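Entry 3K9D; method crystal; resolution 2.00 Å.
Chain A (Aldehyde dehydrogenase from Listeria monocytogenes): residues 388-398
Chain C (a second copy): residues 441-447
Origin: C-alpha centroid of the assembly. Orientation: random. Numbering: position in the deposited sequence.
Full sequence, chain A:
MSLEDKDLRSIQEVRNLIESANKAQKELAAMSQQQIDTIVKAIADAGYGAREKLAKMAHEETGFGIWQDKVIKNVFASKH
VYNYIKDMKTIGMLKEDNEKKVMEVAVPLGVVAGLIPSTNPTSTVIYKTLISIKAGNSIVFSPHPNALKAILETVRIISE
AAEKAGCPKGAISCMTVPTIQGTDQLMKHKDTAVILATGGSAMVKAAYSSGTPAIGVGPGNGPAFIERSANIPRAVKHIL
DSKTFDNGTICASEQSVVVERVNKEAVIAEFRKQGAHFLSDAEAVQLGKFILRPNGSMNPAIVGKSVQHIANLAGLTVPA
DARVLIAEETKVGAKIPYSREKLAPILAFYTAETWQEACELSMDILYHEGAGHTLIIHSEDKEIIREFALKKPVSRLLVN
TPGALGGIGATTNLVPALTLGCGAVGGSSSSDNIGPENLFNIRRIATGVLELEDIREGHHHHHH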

# COMPACT_ATOMS: atom_id res chain seq x y z
N PHE A 388 17.05 19.24 -7.86
CA PHE A 388 17.18 18.19 -6.85
C PHE A 388 15.82 17.57 -6.52
O PHE A 388 15.68 16.33 -6.43
CB PHE A 388 17.90 18.75 -5.59
CG PHE A 388 19.41 18.66 -5.68
CD1 PHE A 388 20.10 19.34 -6.68
CD2 PHE A 388 20.13 17.89 -4.77
CE1 PHE A 388 21.49 19.26 -6.79
CE2 PHE A 388 21.54 17.79 -4.87
CZ PHE A 388 22.21 18.47 -5.90
N ALA A 389 14.81 18.43 -6.41
CA ALA A 389 13.41 18.02 -6.16
C ALA A 389 12.85 17.04 -7.20
O ALA A 389 12.11 16.11 -6.88
CB ALA A 389 12.53 19.26 -6.06
N LEU A 390 13.21 17.25 -8.46
CA LEU A 390 12.66 16.47 -9.56
C LEU A 390 13.47 15.20 -9.87
O LEU A 390 13.02 14.34 -10.62
CB LEU A 390 12.56 17.36 -10.81
CG LEU A 390 11.50 18.46 -10.85
CD1 LEU A 390 11.80 19.45 -11.96
CD2 LEU A 390 10.12 17.86 -11.05
N LYS A 391 14.66 15.08 -9.29
CA LYS A 391 15.61 14.09 -9.75
C LYS A 391 16.21 13.15 -8.71
O LYS A 391 16.46 11.98 -9.02
CB LYS A 391 16.73 14.77 -10.57
CG LYS A 391 16.32 15.08 -11.98
CD LYS A 391 17.46 15.63 -12.81
CE LYS A 391 17.05 15.77 -14.28
NZ LYS A 391 15.91 16.72 -14.50
N LYS A 392 16.44 13.65 -7.50
CA LYS A 392 17.07 12.83 -6.44
C LYS A 392 16.14 11.71 -6.00
O LYS A 392 15.00 11.97 -5.62
CB LYS A 392 17.47 13.68 -5.22
CG LYS A 392 18.45 14.85 -5.49
CD LYS A 392 19.85 14.40 -5.87
CE LYS A 392 20.07 14.41 -7.38
NZ LYS A 392 19.87 15.72 -8.08
N PRO A 393 16.62 10.44 -6.04
CA PRO A 393 15.71 9.32 -5.76
C PRO A 393 15.44 9.12 -4.26
O PRO A 393 15.91 8.16 -3.64
CB PRO A 393 16.44 8.11 -6.36
CG PRO A 393 17.93 8.48 -6.27
CD PRO A 393 18.00 10.00 -6.34
N VAL A 394 14.68 10.05 -3.68
CA VAL A 394 14.31 10.01 -2.26
C VAL A 394 12.83 10.30 -2.12
O VAL A 394 12.20 10.75 -3.07
CB VAL A 394 15.11 11.03 -1.37
CG1 VAL A 394 16.60 10.69 -1.35
CG2 VAL A 394 14.87 12.47 -1.81
N SER A 395 12.28 10.03 -0.94
CA SER A 395 10.88 10.36 -0.66
C SER A 395 10.72 11.64 0.13
O SER A 395 9.65 12.26 0.12
CB SER A 395 10.21 9.21 0.07
OG SER A 395 10.29 8.02 -0.70
N ARG A 396 11.79 12.04 0.81
CA ARG A 396 11.79 13.30 1.55
C ARG A 396 13.08 14.04 1.25
O ARG A 396 14.17 13.54 1.50
CB ARG A 396 11.54 13.09 3.06
CG ARG A 396 12.49 12.11 3.74
CD ARG A 396 11.99 11.54 5.08
NE ARG A 396 10.67 10.92 5.01
CZ ARG A 396 10.36 9.77 4.41
NH1 ARG A 396 11.27 9.04 3.79
NH2 ARG A 396 9.11 9.33 4.45
N LEU A 397 12.96 15.22 0.67
CA LEU A 397 14.14 16.04 0.41
C LEU A 397 14.11 17.30 1.27
O LEU A 397 13.24 18.15 1.14
CB LEU A 397 14.26 16.38 -1.07
CG LEU A 397 15.69 16.55 -1.61
CD1 LEU A 397 15.64 16.35 -3.11
CD2 LEU A 397 16.28 17.89 -1.29
N LEU A 398 15.10 17.42 2.13
CA LEU A 398 15.07 18.47 3.13
C LEU A 398 15.89 19.68 2.72
O LEU A 398 17.00 19.54 2.24
CB LEU A 398 15.51 17.91 4.48
CG LEU A 398 14.72 16.65 4.84
CD1 LEU A 398 15.32 16.04 6.06
CD2 LEU A 398 13.21 16.91 5.02
N ASN C 441 4.41 7.34 -6.17
CA ASN C 441 4.74 7.83 -4.83
C ASN C 441 4.77 9.36 -4.82
O ASN C 441 5.01 10.00 -5.85
CB ASN C 441 6.12 7.30 -4.41
CG ASN C 441 6.14 5.79 -4.20
OD1 ASN C 441 5.30 5.23 -3.49
ND2 ASN C 441 7.12 5.13 -4.80
N ILE C 442 4.52 9.94 -3.65
CA ILE C 442 4.77 11.36 -3.46
C ILE C 442 6.12 11.57 -2.77
O ILE C 442 6.37 11.06 -1.68
CB ILE C 442 3.66 12.10 -2.68
CG1 ILE C 442 2.31 11.97 -3.39
CG2 ILE C 442 4.03 13.57 -2.49
CD1 ILE C 442 2.24 12.69 -4.71
N ARG C 443 6.98 12.31 -3.45
CA ARG C 443 8.18 12.84 -2.85
C ARG C 443 7.86 14.24 -2.34
O ARG C 443 7.36 15.08 -3.09
CB ARG C 443 9.29 12.89 -3.89
CG ARG C 443 10.56 13.60 -3.47
CD ARG C 443 11.41 13.78 -4.70
NE ARG C 443 11.80 12.48 -5.26
CZ ARG C 443 12.00 12.22 -6.54
NH1 ARG C 443 11.84 13.15 -7.48
NH2 ARG C 443 12.37 11.00 -6.89
N ARG C 444 8.18 14.50 -1.09
CA ARG C 444 7.93 15.83 -0.52
C ARG C 444 9.22 16.57 -0.21
O ARG C 444 10.15 16.02 0.37
CB ARG C 444 7.03 15.75 0.71
CG ARG C 444 5.62 15.29 0.40
CD ARG C 444 5.11 14.44 1.55
NE ARG C 444 3.78 13.86 1.31
CZ ARG C 444 3.53 12.59 1.00
NH1 ARG C 444 4.50 11.70 0.85
NH2 ARG C 444 2.27 12.20 0.83
N ILE C 445 9.25 17.84 -0.61
CA ILE C 445 10.47 18.65 -0.48
C ILE C 445 10.15 19.79 0.48
O ILE C 445 9.42 20.72 0.13
CB ILE C 445 10.99 19.13 -1.86
CG1 ILE C 445 11.28 17.94 -2.78
CG2 ILE C 445 12.28 19.92 -1.72
CD1 ILE C 445 10.16 17.62 -3.78
N ALA C 446 10.66 19.67 1.70
CA ALA C 446 10.29 20.57 2.79
C ALA C 446 11.43 21.44 3.27
O ALA C 446 12.56 20.96 3.42
CB ALA C 446 9.71 19.79 3.94
N THR C 447 11.13 22.73 3.49
CA THR C 447 12.10 23.70 3.99
C THR C 447 11.98 23.76 5.52
O THR C 447 10.89 23.55 6.07
CB THR C 447 11.91 25.11 3.34
OG1 THR C 447 11.96 24.99 1.91
CG2 THR C 447 13.00 26.11 3.76
O HOH W 1 12.46 8.49 -5.39
O HOH W 2 7.36 11.71 1.40

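The polar centre of this contact is one side chain, Arg C443, reading the carbonyls of a turning backbone. Arg C443 NE donates to Val A394 O at 2.8 Å with a nearly straight N-H...O angle of 163°, and Arg C443 NH1 donates to Ala A389 O at 3.0 Å. Both acceptors lie at the edge of the guanidinium, near its plane, where its N-H bonds point. Lys A392 O sits instead over one face of the group; it comes within 3.1 Å of Arg C443 NH2, but the angle is too poor for a hydrogen bond. That carbonyl takes its bond within its own chain, from Val A394 N at 2.7 Å. Water 1 extends the network, accepting from Arg C443 NH2 at 2.9 Å and donating to Val A394 O at 3.2 Å. The contact suggests a rule: where carbonyls converge after a helix, an arginine can bond to some of them, here two, with no acidic partner in these stretches. Its CA-to-CB bond points sideways, yet the end of the chain comes nearer, and Arg C443 has the largest covered area of any residue here, 120 Å².

Beside this site the two chains pair as parallel strands, their directions 15° apart. The hydrogen bonds alternate: Arg C444 N gives to Ser A395 O at 2.9 Å, Leu A397 N to Arg C444 O at 2.9 Å, and Ala C446 N to Leu A397 O at 3.0 Å. Thus Arg C444 uses both its amide and its carbonyl, straddling Arg A396 opposite, as Leu A397 in turn straddles Ile C445. The same carbonyls also receive CA-H...O contacts, the shortest being Ile C445 CA to Leu A397 O at 3.2 Å. Ser A395 O has a further neighbour in water 2, which lies 2.7 Å from Ser A395 O and accepts from Arg C444 NH1 at 2.9 Å, so the Arg C444 side chain and the Ser A395 carbonyl meet at one water.

The register then sorts the side chains. Arg A396, Arg C444, Leu A398 and Ala C446 share one face of the sheet, while Leu A397 and Ile C445 share the other. There the packing is close: Leu A397 CB meets Ile C445 CG1 at 3.8 Å, and Ile C445 CD1 reaches Ala A389 CB on the helix at 3.7 Å. Ile C445 therefore touches both strand and helix, so the apolar contact joins strand and helix, and both Ile C445 and Arg C443 meet the helix at Ala A389. Together the stretches bury 530 Å², with backbone pairing setting the register and one arginine and one isoleucine reaching beyond it to the helix.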